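Local coordinates for protein carboxylesterase SOBER1 (PDB 6AVX) that hydrolyses carboxylic esters with a preference for short acyl chains, shows phospholipase A2 activity, and restrains the plant hypersensitive response to a bacterial effector, at residues A[47-52]-A[59-64]; A[114-119]-A[135-140]; A[17-22]-A[40-45]. The protein carries 1 engineered substitution. All coordinates share one frame; numbering follows the deposited sequence.

Interaction 1: A[47-52]-A[59-64]; sequences PVTCNN and WFDVPE
Thr49 and Asp61 form the polar half of this contact, where the chain leaving strand 45-48 is pinned to the loop that follows strand 54-57. The Asp61 carboxylate takes two bonds from the one residue. Thr49 N donates to OD1 of Asp61 at 2.8 Å, almost straight at 173°, and Thr49 OG1 donates to OD2 of Asp61 at 2.6 Å. Each oxygen receives its donor on the syn lone pair, on the side of the other oxygen, which makes the arrangement bidentate. The threonine torsion makes this possible: OG1 stands beside its own backbone N (chi1 -65°), and both donors face the carboxylate together. The side chains themselves cross at about a right angle. OD1 also receives a weak bond from Val62 N, while Asp61 N donates to Ser77 OG of helix 75-94.

A backbone bond continues the attachment one residue further along each segment, from Cys50 N to Val62 O at 2.9 Å. It is more bent at the hydrogen. Thr49 and Cys50 form a short 3-10 segment, and both of their backbone N-H groups bond to the second segment. The Thr49 methyl, CG2, sits beside the carbonyl oxygen of Pro63, 3.7 Å from O.

The apolar contacts are looser. Cys50 SG lies 4.0 Å from CG1 of Val62, and Val48, which is buried, brings CG1 to 4.5 Å from CB of Val62. Val62 also touches Gln109 at the start of helix 109-120, and Val48 rests on Met56 of the hairpin strand.

Two donors from Thr49, one on each oxygen, would be expected to stabilise the charge of Asp61 and limit rotation of its carboxylate; the weak bond from Val62 N probably adds little.

Interaction 2: A[114-119]-A[135-140]; sequences TLASVL and VPFTSS
The Phe137 ring meets helix 109-120 with its CE2 and CZ atoms. Leu119 CD1 lies at the ring edge, near the plane, 4.2 Å from CZ of Phe137, whereas Ala116 CB approaches obliquely, 3.6 Å from CE2 of Phe137. One face of the ring is covered from within its own loop by CD of Pro136, 4.1 Å above the plane and displaced toward the rim. The first torsion of Phe137 (chi1 38°) puts CG between the backbone N and the carbonyl carbon.

The rest of the loop follows the helix toward its start. Pro136 sets CG 4.1 Å from CB of Ala116, and its CD lies 4.2 Å from CD2 of Leu115. That same leucine methyl also reaches CG2 of Val135, at 4.2 Å. Ala116, Leu115 and Leu119 thus present one side of the helix, with the small alanine receiving both the proline and the phenylalanine.

In the alpha/beta hydrolase fold, the loop after strand 127-131 packs between helix 109-120 and helix 173-180, where Val135 touches Ala173 and Phe176. Leu119 in turn touches Leu177 of helix 173-180, while Val78 and Val82 of helix 75-94 touch Ala116.

No hydrogen bond crosses between the segments: carbon-to-carbon contacts alone join them, an attachment that rests on shape and burial.

Interaction 3: A[17-22]-A[40-45]; sequences SGPANE and FPSAPF
Gly18 and Phe40 bring a short, weakly bonded helix, N-capped by Ser17, against the loop that leaves edge strand 37-39 of the alpha/beta hydrolase sheet. The cap lies within the 17-22 segment: Ser17 OG accepts a weak bond from Ala20 N. Asn21 adds a second local tie, its ND2 donating to Ser17 O at 2.9 Å, and ND2 also bonds Asp16 OD2.

One direct hydrogen bond joins the segments. Gly18 N, at the first turn of the helix, donates to OG of Ser42 at 2.9 Å with an angle of 163°. The serine hydroxyl stands beside its own backbone N (chi1 -69°), where CD of Pro19 also comes near it. Gly18 has no side chain, and its CA approaches O of Phe40 to 3.2 Å in a CA-H...O contact. The two backbones are correspondingly close here.

Phe40 contributes the largest area of any residue here, its ring lying against Asn21 and Glu22. Glu22 CA sits over the ring centre, 3.6 Å from the centroid and 3° off the normal, a CH-pi contact. Glu22 CG continues across the rim to 3.5 Å from CD2 of Phe40, and Asn21 O approaches CE1 of Phe40 obliquely at 3.2 Å. Outside the two segments, the ring meets that of Trp10 and touches Gln25. Ser42 and Ser17 both contact Arg57 of strand 54-57, which places this part of the interface beside that strand.

Water completes the link at the acidic end. The Glu22 chain runs extended beyond CG, and its carboxylate stands nearly perpendicular to the ring plane. A water accepts from Phe40 N and donates to OE2 of Glu22, 2.8 Å from that carboxylate oxygen.

In the fold
Interactions 1 and 3 touch through Trp59: its CD2 lies 3.5 Å from CB of Ala43, and its CH2 is 3.8 Å from CG of Pro41, although the centres of the two interactions are about 17 Å apart. Interaction 2 touches neither. Its nearest atoms are about 4 Å from those of interaction 1 and about 9 Å from those of interaction 3, which lies on the opposite side of the chain's centre. All three come near Ser108, the probable nucleophile of a charge relay with Asp162 and His194. Measured between side chains, Ser108 is about 8 Å from Val62 of interaction 1, about 10 Å from Asn21 of interaction 3 and about 11 Å from Pro136 of interaction 2.

Interaction 1: A[47-52]-A[59-64]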
ATOM      1  N   PRO A  47      10.724   6.155 -16.452  1.00  7.12           N
ATOM      2  CA  PRO A  47      11.259   4.918 -17.033  1.00  7.77           C
ATOM      3  C   PRO A  47      11.227   3.798 -16.006  1.00  8.16           C
ATOM      4  O   PRO A  47      11.376   4.013 -14.798  1.00  9.42           O
ATOM      5  CB  PRO A  47      12.705   5.280 -17.396  1.00  9.37           C
ATOM      6  CG  PRO A  47      12.820   6.741 -17.183  1.00 11.06           C
ATOM      7  CD  PRO A  47      11.781   7.149 -16.223  1.00  7.11           C
ATOM      8  N   VAL A  48      11.000   2.582 -16.489  1.00  7.93           N
ATOM      9  CA  VAL A  48      10.881   1.418 -15.616  1.00  7.04           C
ATOM     10  C   VAL A  48      11.864   0.344 -16.072  1.00  8.44           C
ATOM     11  O   VAL A  48      11.765  -0.171 -17.197  1.00  8.89           O
ATOM     12  CB  VAL A  48       9.446   0.877 -15.567  1.00  7.46           C
ATOM     13  CG1 VAL A  48       9.362  -0.337 -14.667  1.00 11.82           C
ATOM     14  CG2 VAL A  48       8.499   1.963 -15.095  1.00  7.87           C
ATOM     15  N   THR A  49      12.789  -0.009 -15.182  1.00  9.60           N
ATOM     16  CA  THR A  49      13.879  -0.911 -15.535  1.00  9.70           C
ATOM     17  C   THR A  49      13.381  -2.295 -15.949  1.00 10.78           C
ATOM     18  O   THR A  49      13.888  -2.879 -16.913  1.00 11.82           O
ATOM     19  CB  THR A  49      14.857  -0.971 -14.364  1.00 11.65           C
ATOM     20  OG1 THR A  49      15.459   0.319 -14.186  1.00 10.68           O
ATOM     21  CG2 THR A  49      15.936  -2.002 -14.586  1.00 13.46           C
ATOM     22  N   CYS A  50      12.380  -2.842 -15.262  1.00 10.16           N
ATOM     23  CA  CYS A  50      11.919  -4.179 -15.627  1.00 10.49           C
ATOM     24  C   CYS A  50      11.265  -4.187 -17.000  1.00 12.11           C
ATOM     25  O   CYS A  50      11.106  -5.265 -17.592  1.00 13.05           O
ATOM     26  CB  CYS A  50      10.981  -4.750 -14.560  1.00 13.58           C
ATOM     27  SG  CYS A  50       9.415  -3.894 -14.367  1.00 13.19           S
ATOM     28  N   ASN A  51      10.886  -3.021 -17.522  1.00  9.90           N
ATOM     29  CA  ASN A  51      10.325  -2.879 -18.857  1.00  9.83           C
ATOM     30  C   ASN A  51      11.332  -2.240 -19.805  1.00 10.29           C
ATOM     31  O   ASN A  51      10.965  -1.521 -20.741  1.00 11.77           O
ATOM     32  CB  ASN A  51       9.008  -2.112 -18.803  1.00 12.13           C
ATOM     33  CG  ASN A  51       7.906  -2.937 -18.187  1.00 14.52           C
ATOM     34  OD1 ASN A  51       7.780  -4.124 -18.488  1.00 17.98           O
ATOM     35  ND2 ASN A  51       7.131  -2.343 -17.287  1.00 14.24           N
ATOM     36  N   ASN A  52      12.613  -2.486 -19.544  1.00 11.17           N
ATOM     37  CA  ASN A  52      13.706  -2.061 -20.417  1.00 13.73           C
ATOM     38  C   ASN A  52      13.738  -0.554 -20.601  1.00 13.82           C
ATOM     39  O   ASN A  52      14.113  -0.049 -21.662  1.00 14.25           O
ATOM     40  CB  ASN A  52      13.686  -2.812 -21.743  1.00 16.46           C
ATOM     41  CG  ASN A  52      13.867  -4.300 -21.536  1.00 17.79           C
ATOM     42  OD1 ASN A  52      14.611  -4.716 -20.645  1.00 22.18           O
ATOM     43  ND2 ASN A  52      13.169  -5.099 -22.311  1.00 21.87           N
ATOM     44  N   TRP A  59       5.189   4.503  -9.638  1.00  5.41           N
ATOM     45  CA  TRP A  59       5.511   5.205  -8.403  1.00  5.54           C
ATOM     46  C   TRP A  59       7.007   5.262  -8.134  1.00  5.14           C
ATOM     47  O   TRP A  59       7.494   6.238  -7.564  1.00  5.54           O
ATOM     48  CB  TRP A  59       4.794   4.562  -7.210  1.00  6.15           C
ATOM     49  CG  TRP A  59       3.306   4.688  -7.274  1.00  5.63           C
ATOM     50  CD1 TRP A  59       2.409   3.690  -7.512  1.00  6.97           C
ATOM     51  CD2 TRP A  59       2.543   5.890  -7.126  1.00  5.69           C
ATOM     52  NE1 TRP A  59       1.138   4.204  -7.527  1.00  6.67           N
ATOM     53  CE2 TRP A  59       1.189   5.548  -7.298  1.00  5.77           C
ATOM     54  CE3 TRP A  59       2.865   7.223  -6.871  1.00  6.03           C
ATOM     55  CZ2 TRP A  59       0.164   6.490  -7.230  1.00  6.62           C
ATOM     56  CZ3 TRP A  59       1.847   8.147  -6.812  1.00  7.07           C
ATOM     57  CH2 TRP A  59       0.520   7.777  -6.982  1.00  8.46           C
ATOM     58  N   PHE A  60       7.740   4.194  -8.444  1.00  5.60           N
ATOM     59  CA  PHE A  60       9.166   4.084  -8.156  1.00  5.41           C
ATOM     60  C   PHE A  60       9.703   2.966  -9.047  1.00  5.65           C
ATOM     61  O   PHE A  60       8.949   2.127  -9.523  1.00  6.36           O
ATOM     62  CB  PHE A  60       9.422   3.821  -6.665  1.00  6.01           C
ATOM     63  CG  PHE A  60       8.781   2.559  -6.140  1.00  6.99           C
ATOM     64  CD1 PHE A  60       9.396   1.330  -6.330  1.00  7.10           C
ATOM     65  CD2 PHE A  60       7.587   2.586  -5.430  1.00  7.27           C
ATOM     66  CE1 PHE A  60       8.810   0.155  -5.848  1.00  8.72           C
ATOM     67  CE2 PHE A  60       7.010   1.404  -4.937  1.00  7.44           C
ATOM     68  CZ  PHE A  60       7.626   0.201  -5.149  1.00  7.65           C
ATOM     69  N   ASP A  61      11.007   2.947  -9.275  1.00  6.77           N
ATOM     70  CA  ASP A  61      11.532   1.999 -10.242  1.00  6.62           C
ATOM     71  C   ASP A  61      11.458   0.589  -9.687  1.00  7.78           C
ATOM     72  O   ASP A  61      11.676   0.357  -8.495  1.00  8.52           O
ATOM     73  CB  ASP A  61      12.964   2.351 -10.621  1.00  8.43           C
ATOM     74  CG  ASP A  61      13.425   1.659 -11.887  1.00  9.41           C
ATOM     75  OD1 ASP A  61      12.582   1.187 -12.681  1.00  9.23           O
ATOM     76  OD2 ASP A  61      14.662   1.618 -12.074  1.00 13.35           O
ATOM     77  N   VAL A  62      11.177  -0.353 -10.581  1.00  8.88           N
ATOM     78  CA  VAL A  62      11.047  -1.777 -10.290  1.00 11.25           C
ATOM     79  C   VAL A  62      12.107  -2.474 -11.139  1.00 11.03           C
ATOM     80  O   VAL A  62      11.979  -2.515 -12.371  1.00 10.95           O
ATOM     81  CB  VAL A  62       9.634  -2.278 -10.624  1.00 10.69           C
ATOM     82  CG1 VAL A  62       9.522  -3.779 -10.374  1.00 13.51           C
ATOM     83  CG2 VAL A  62       8.594  -1.498  -9.821  1.00 13.31           C
ATOM     84  N   PRO A  63      13.184  -2.986 -10.544  1.00 11.80           N
ATOM     85  CA  PRO A  63      14.266  -3.548 -11.370  1.00 15.08           C
ATOM     86  C   PRO A  63      13.911  -4.841 -12.074  1.00 14.08           C
ATOM     87  O   PRO A  63      14.393  -5.070 -13.189  1.00 16.88           O
ATOM     88  CB  PRO A  63      15.409  -3.767 -10.366  1.00 19.87           C
ATOM     89  CG  PRO A  63      15.117  -2.861  -9.231  1.00 20.67           C
ATOM     90  CD  PRO A  63      13.614  -2.761  -9.153  1.00 14.67           C
ATOM     91  N   GLU A  64      13.080  -5.684 -11.473  1.00 13.94           N
ATOM     92  CA  GLU A  64      12.975  -7.064 -11.909  1.00 23.91           C
ATOM     93  C   GLU A  64      11.596  -7.598 -11.598  1.00 24.79           C
ATOM     94  O   GLU A  64      10.961  -7.216 -10.609  1.00 22.90           O
ATOM     95  CB  GLU A  64      13.966  -7.974 -11.176  1.00 33.40           C
ATOM     96  CG  GLU A  64      15.337  -8.063 -11.799  1.00 44.31           C
ATOM     97  CD  GLU A  64      16.068  -9.337 -11.408  1.00 61.36           C
ATOM     98  OE1 GLU A  64      15.476 -10.171 -10.688  1.00 51.85           O
ATOM     99  OE2 GLU A  64      17.234  -9.505 -11.823  1.00 71.21           O
TER

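Interaction 2: A[114-119]-A[135-140]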
ATOM      1  N   THR A 114       2.262   1.927  -0.237  1.00  5.29           N
ATOM      2  CA  THR A 114       1.440   2.054   0.966  1.00  5.53           C
ATOM      3  C   THR A 114       2.246   1.703   2.203  1.00  5.68           C
ATOM      4  O   THR A 114       2.247   2.444   3.194  1.00  5.66           O
ATOM      5  CB  THR A 114       0.196   1.150   0.862  1.00  4.91           C
ATOM      6  OG1 THR A 114      -0.706   1.691  -0.105  1.00  6.10           O
ATOM      7  CG2 THR A 114      -0.539   1.016   2.183  1.00  6.58           C
ATOM      8  N   LEU A 115       2.911   0.554   2.166  1.00  4.64           N
ATOM      9  CA  LEU A 115       3.668   0.118   3.324  1.00  4.98           C
ATOM     10  C   LEU A 115       4.745   1.126   3.683  1.00  5.36           C
ATOM     11  O   LEU A 115       4.881   1.528   4.845  1.00  5.84           O
ATOM     12  CB  LEU A 115       4.293  -1.242   3.039  1.00  6.53           C
ATOM     13  CG  LEU A 115       4.929  -1.866   4.279  1.00  7.36           C
ATOM     14  CD1 LEU A 115       3.870  -2.459   5.181  1.00  8.85           C
ATOM     15  CD2 LEU A 115       5.960  -2.912   3.893  1.00  8.82           C
ATOM     16  N   ALA A 116       5.546   1.522   2.702  1.00  5.53           N
ATOM     17  CA  ALA A 116       6.625   2.464   2.966  1.00  5.50           C
ATOM     18  C   ALA A 116       6.088   3.780   3.504  1.00  5.95           C
ATOM     19  O   ALA A 116       6.668   4.382   4.424  1.00  6.71           O
ATOM     20  CB  ALA A 116       7.408   2.704   1.682  1.00  6.66           C
ATOM     21  N   SER A 117       4.974   4.245   2.940  1.00  5.05           N
ATOM     22  CA  SER A 117       4.433   5.540   3.328  1.00  5.41           C
ATOM     23  C   SER A 117       3.912   5.513   4.753  1.00  5.62           C
ATOM     24  O   SER A 117       4.107   6.472   5.510  1.00  6.40           O
ATOM     25  CB  SER A 117       3.328   5.958   2.366  1.00  6.69           C
ATOM     26  OG  SER A 117       3.816   6.154   1.043  1.00  7.08           O
ATOM     27  N   VAL A 118       3.198   4.458   5.123  1.00  5.16           N
ATOM     28  CA  VAL A 118       2.662   4.355   6.472  1.00  5.50           C
ATOM     29  C   VAL A 118       3.789   4.241   7.488  1.00  6.02           C
ATOM     30  O   VAL A 118       3.774   4.913   8.533  1.00  6.55           O
ATOM     31  CB  VAL A 118       1.684   3.176   6.558  1.00  7.92           C
ATOM     32  CG1 VAL A 118       1.361   2.852   8.003  1.00  8.59           C
ATOM     33  CG2 VAL A 118       0.433   3.459   5.724  1.00  8.04           C
ATOM     34  N   LEU A 119       4.777   3.399   7.202  1.00  5.30           N
ATOM     35  CA  LEU A 119       5.806   3.116   8.204  1.00  6.03           C
ATOM     36  C   LEU A 119       6.733   4.297   8.438  1.00  5.58           C
ATOM     37  O   LEU A 119       7.396   4.350   9.485  1.00  6.30           O
ATOM     38  CB  LEU A 119       6.638   1.895   7.791  1.00  8.05           C
ATOM     39  CG  LEU A 119       5.904   0.559   7.677  1.00 11.46           C
ATOM     40  CD1 LEU A 119       6.810  -0.525   7.093  1.00 14.41           C
ATOM     41  CD2 LEU A 119       5.378   0.139   9.025  1.00 21.45           C
ATOM     42  N   VAL A 135       7.848  -5.791   0.325  1.00  8.31           N
ATOM     43  CA  VAL A 135       8.596  -4.891   1.196  1.00  8.44           C
ATOM     44  C   VAL A 135       9.628  -4.168   0.338  1.00  8.21           C
ATOM     45  O   VAL A 135      10.536  -4.824  -0.188  1.00  8.64           O
ATOM     46  CB  VAL A 135       9.266  -5.652   2.344  1.00 10.39           C
ATOM     47  CG1 VAL A 135      10.011  -4.681   3.251  1.00 11.60           C
ATOM     48  CG2 VAL A 135       8.218  -6.408   3.150  1.00 11.39           C
ATOM     49  N   PRO A 136       9.528  -2.843   0.152  1.00  8.39           N
ATOM     50  CA  PRO A 136      10.341  -2.187  -0.872  1.00  8.94           C
ATOM     51  C   PRO A 136      11.627  -1.594  -0.344  1.00  8.70           C
ATOM     52  O   PRO A 136      12.193  -0.689  -0.961  1.00 12.52           O
ATOM     53  CB  PRO A 136       9.405  -1.092  -1.386  1.00 11.08           C
ATOM     54  CG  PRO A 136       8.719  -0.671  -0.176  1.00  9.48           C
ATOM     55  CD  PRO A 136       8.483  -1.922   0.641  1.00  9.75           C
ATOM     56  N   PHE A 137      12.107  -2.113   0.770  1.00  9.22           N
ATOM     57  CA  PHE A 137      13.366  -1.664   1.344  1.00  8.95           C
ATOM     58  C   PHE A 137      13.893  -2.759   2.256  1.00 10.05           C
ATOM     59  O   PHE A 137      13.214  -3.741   2.533  1.00 10.81           O
ATOM     60  CB  PHE A 137      13.252  -0.275   2.016  1.00 12.35           C
ATOM     61  CG  PHE A 137      11.955  -0.011   2.774  1.00  9.71           C
ATOM     62  CD1 PHE A 137      11.331  -0.994   3.521  1.00 11.51           C
ATOM     63  CD2 PHE A 137      11.398   1.261   2.774  1.00 12.17           C
ATOM     64  CE1 PHE A 137      10.156  -0.711   4.227  1.00 11.36           C
ATOM     65  CE2 PHE A 137      10.252   1.549   3.477  1.00 11.34           C
ATOM     66  CZ  PHE A 137       9.629   0.565   4.207  1.00 11.46           C
ATOM     67  N   THR A 138      15.147  -2.600   2.688  1.00 10.30           N
ATOM     68  CA  THR A 138      15.782  -3.548   3.590  1.00 10.94           C
ATOM     69  C   THR A 138      15.545  -3.120   5.035  1.00  9.64           C
ATOM     70  O   THR A 138      14.996  -2.049   5.319  1.00  9.87           O
ATOM     71  CB  THR A 138      17.293  -3.634   3.363  1.00 10.96           C
ATOM     72  OG1 THR A 138      17.906  -2.448   3.876  1.00 12.43           O
ATOM     73  CG2 THR A 138      17.654  -3.812   1.881  1.00 14.47           C
ATOM     74  N   SER A 139      15.996  -3.952   5.969  1.00 10.22           N
ATOM     75  CA  SER A 139      15.865  -3.625   7.377  1.00  9.95           C
ATOM     76  C   SER A 139      16.695  -2.408   7.789  1.00  8.03           C
ATOM     77  O   SER A 139      16.492  -1.904   8.891  1.00 10.03           O
ATOM     78  CB  SER A 139      16.256  -4.818   8.232  1.00 13.32           C
ATOM     79  OG  SER A 139      17.584  -5.174   7.947  1.00 19.40           O
ATOM     80  N   SER A 140      17.588  -1.904   6.939  1.00  7.91           N
ATOM     81  CA  SER A 140      18.343  -0.691   7.271  1.00 10.74           C
ATOM     82  C   SER A 140      17.430   0.498   7.538  1.00  9.62           C
ATOM     83  O   SER A 140      17.826   1.414   8.273  1.00  9.48           O
ATOM     84  CB  SER A 140      19.329  -0.329   6.157  1.00 10.87           C
ATOM     85  OG  SER A 140      18.660   0.031   4.976  1.00 16.19           O
TER

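Interaction 3: A[17-22]-A[40-45]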
ATOM      1  N   SER A  17      -3.436   3.965 -13.521  1.00  6.78           N
ATOM      2  CA  SER A  17      -3.692   5.368 -13.197  1.00  6.87           C
ATOM      3  C   SER A  17      -4.753   5.445 -12.109  1.00  6.35           C
ATOM      4  O   SER A  17      -5.457   4.469 -11.818  1.00  7.30           O
ATOM      5  CB  SER A  17      -4.155   6.152 -14.418  1.00  7.57           C
ATOM      6  OG  SER A  17      -5.469   5.770 -14.778  1.00  8.89           O
ATOM      7  N   GLY A  18      -4.882   6.626 -11.519  1.00  6.24           N
ATOM      8  CA  GLY A  18      -5.884   6.839 -10.499  1.00  6.49           C
ATOM      9  C   GLY A  18      -7.297   6.710 -11.035  1.00  6.09           C
ATOM     10  O   GLY A  18      -8.120   5.971 -10.491  1.00  6.88           O
ATOM     11  N   PRO A  19      -7.623   7.459 -12.091  1.00  6.54           N
ATOM     12  CA  PRO A  19      -8.992   7.386 -12.627  1.00  7.42           C
ATOM     13  C   PRO A  19      -9.400   5.991 -13.029  1.00  6.65           C
ATOM     14  O   PRO A  19     -10.571   5.627 -12.878  1.00  8.33           O
ATOM     15  CB  PRO A  19      -8.956   8.361 -13.808  1.00  9.05           C
ATOM     16  CG  PRO A  19      -7.940   9.393 -13.381  1.00  8.77           C
ATOM     17  CD  PRO A  19      -6.862   8.551 -12.714  1.00  8.51           C
ATOM     18  N   ALA A  20      -8.461   5.160 -13.497  1.00  7.42           N
ATOM     19  CA  ALA A  20      -8.809   3.794 -13.866  1.00  8.33           C
ATOM     20  C   ALA A  20      -9.281   2.994 -12.669  1.00  8.59           C
ATOM     21  O   ALA A  20     -10.048   2.040 -12.823  1.00 10.36           O
ATOM     22  CB  ALA A  20      -7.620   3.094 -14.524  1.00  9.38           C
ATOM     23  N   ASN A  21      -8.841   3.358 -11.468  1.00  7.38           N
ATOM     24  CA  ASN A  21      -9.150   2.614 -10.259  1.00  7.37           C
ATOM     25  C   ASN A  21     -10.228   3.230  -9.391  1.00  7.47           C
ATOM     26  O   ASN A  21     -10.692   2.570  -8.456  1.00  8.15           O
ATOM     27  CB  ASN A  21      -7.884   2.421  -9.439  1.00 10.37           C
ATOM     28  CG  ASN A  21      -7.030   1.367 -10.018  1.00 10.30           C
ATOM     29  OD1 ASN A  21      -7.250   0.174  -9.768  1.00 13.59           O
ATOM     30  ND2 ASN A  21      -6.086   1.762 -10.853  1.00 10.85           N
ATOM     31  N   GLU A  22     -10.642   4.458  -9.677  1.00  7.73           N
ATOM     32  CA  GLU A  22     -11.682   5.088  -8.872  1.00  7.51           C
ATOM     33  C   GLU A  22     -12.902   4.207  -8.657  1.00  8.69           C
ATOM     34  O   GLU A  22     -13.469   4.263  -7.553  1.00  8.20           O
ATOM     35  CB  GLU A  22     -12.047   6.465  -9.453  1.00  7.61           C
ATOM     36  CG  GLU A  22     -10.994   7.528  -9.159  1.00  8.59           C
ATOM     37  CD  GLU A  22     -11.203   8.845  -9.857  1.00  8.80           C
ATOM     38  OE1 GLU A  22     -11.942   8.918 -10.848  1.00  8.54           O
ATOM     39  OE2 GLU A  22     -10.579   9.836  -9.427  1.00 11.99           O
ATOM     40  N   PHE A  40      -7.585   9.034  -5.511  1.00  5.85           N
ATOM     41  CA  PHE A  40      -6.895   8.091  -6.381  1.00  6.58           C
ATOM     42  C   PHE A  40      -5.902   8.886  -7.220  1.00  7.12           C
ATOM     43  O   PHE A  40      -6.210   9.260  -8.361  1.00  7.56           O
ATOM     44  CB  PHE A  40      -7.886   7.377  -7.296  1.00  7.39           C
ATOM     45  CG  PHE A  40      -8.785   6.386  -6.591  1.00  6.97           C
ATOM     46  CD1 PHE A  40      -8.527   5.043  -6.668  1.00  7.53           C
ATOM     47  CD2 PHE A  40      -9.898   6.808  -5.864  1.00  6.77           C
ATOM     48  CE1 PHE A  40      -9.343   4.126  -6.032  1.00  8.11           C
ATOM     49  CE2 PHE A  40     -10.723   5.878  -5.243  1.00  7.56           C
ATOM     50  CZ  PHE A  40     -10.436   4.555  -5.330  1.00  8.16           C
ATOM     51  N   PRO A  41      -4.708   9.163  -6.696  1.00  6.25           N
ATOM     52  CA  PRO A  41      -3.701   9.917  -7.459  1.00  6.19           C
ATOM     53  C   PRO A  41      -3.125   9.067  -8.577  1.00  6.38           C
ATOM     54  O   PRO A  41      -3.309   7.845  -8.625  1.00  6.94           O
ATOM     55  CB  PRO A  41      -2.637  10.251  -6.411  1.00  7.77           C
ATOM     56  CG  PRO A  41      -2.738   9.124  -5.439  1.00  6.96           C
ATOM     57  CD  PRO A  41      -4.220   8.832  -5.352  1.00  6.16           C
ATOM     58  N   SER A  42      -2.376   9.716  -9.479  1.00  5.69           N
ATOM     59  CA  SER A  42      -1.711   9.028 -10.576  1.00  6.26           C
ATOM     60  C   SER A  42      -0.210   9.249 -10.488  1.00  6.38           C
ATOM     61  O   SER A  42       0.249  10.387 -10.326  1.00  6.69           O
ATOM     62  CB  SER A  42      -2.213   9.534 -11.918  1.00  6.64           C
ATOM     63  OG  SER A  42      -3.550   9.132 -12.114  1.00  7.48           O
ATOM     64  N   ALA A  43       0.546   8.173 -10.611  1.00  5.68           N
ATOM     65  CA  ALA A  43       1.987   8.262 -10.546  1.00  5.78           C
ATOM     66  C   ALA A  43       2.524   9.021 -11.763  1.00  6.04           C
ATOM     67  O   ALA A  43       1.920   9.007 -12.837  1.00  6.11           O
ATOM     68  CB  ALA A  43       2.612   6.867 -10.536  1.00  6.32           C
ATOM     69  N   PRO A  44       3.693   9.637 -11.643  1.00  5.81           N
ATOM     70  CA  PRO A  44       4.324  10.265 -12.805  1.00  4.75           C
ATOM     71  C   PRO A  44       4.757   9.237 -13.823  1.00  5.43           C
ATOM     72  O   PRO A  44       4.920   8.047 -13.533  1.00  6.12           O
ATOM     73  CB  PRO A  44       5.560  10.961 -12.220  1.00  6.11           C
ATOM     74  CG  PRO A  44       5.329  11.019 -10.738  1.00  6.34           C
ATOM     75  CD  PRO A  44       4.533   9.768 -10.444  1.00  6.10           C
ATOM     76  N   PHE A  45       4.978   9.730 -15.042  1.00  6.29           N
ATOM     77  CA  PHE A  45       5.588   8.942 -16.110  1.00  6.67           C
ATOM     78  C   PHE A  45       7.089   8.847 -15.866  1.00  6.78           C
ATOM     79  O   PHE A  45       7.820   9.839 -15.994  1.00  8.85           O
ATOM     80  CB  PHE A  45       5.292   9.578 -17.469  1.00  6.19           C
ATOM     81  CG  PHE A  45       3.876   9.390 -17.900  1.00  6.71           C
ATOM     82  CD1 PHE A  45       3.459   8.172 -18.408  1.00  7.44           C
ATOM     83  CD2 PHE A  45       2.946  10.395 -17.756  1.00  8.20           C
ATOM     84  CE1 PHE A  45       2.152   7.965 -18.779  1.00  8.81           C
ATOM     85  CE2 PHE A  45       1.616  10.194 -18.144  1.00  9.22           C
ATOM     86  CZ  PHE A  45       1.229   8.966 -18.642  1.00 10.46           C
TER
HETATM   87  O   HOH W   1      -9.425  10.715  -7.023  1.00 12.27           O
HETATM   88  O   HOH W   2      -7.720  10.227 -10.140  1.00 36.17           O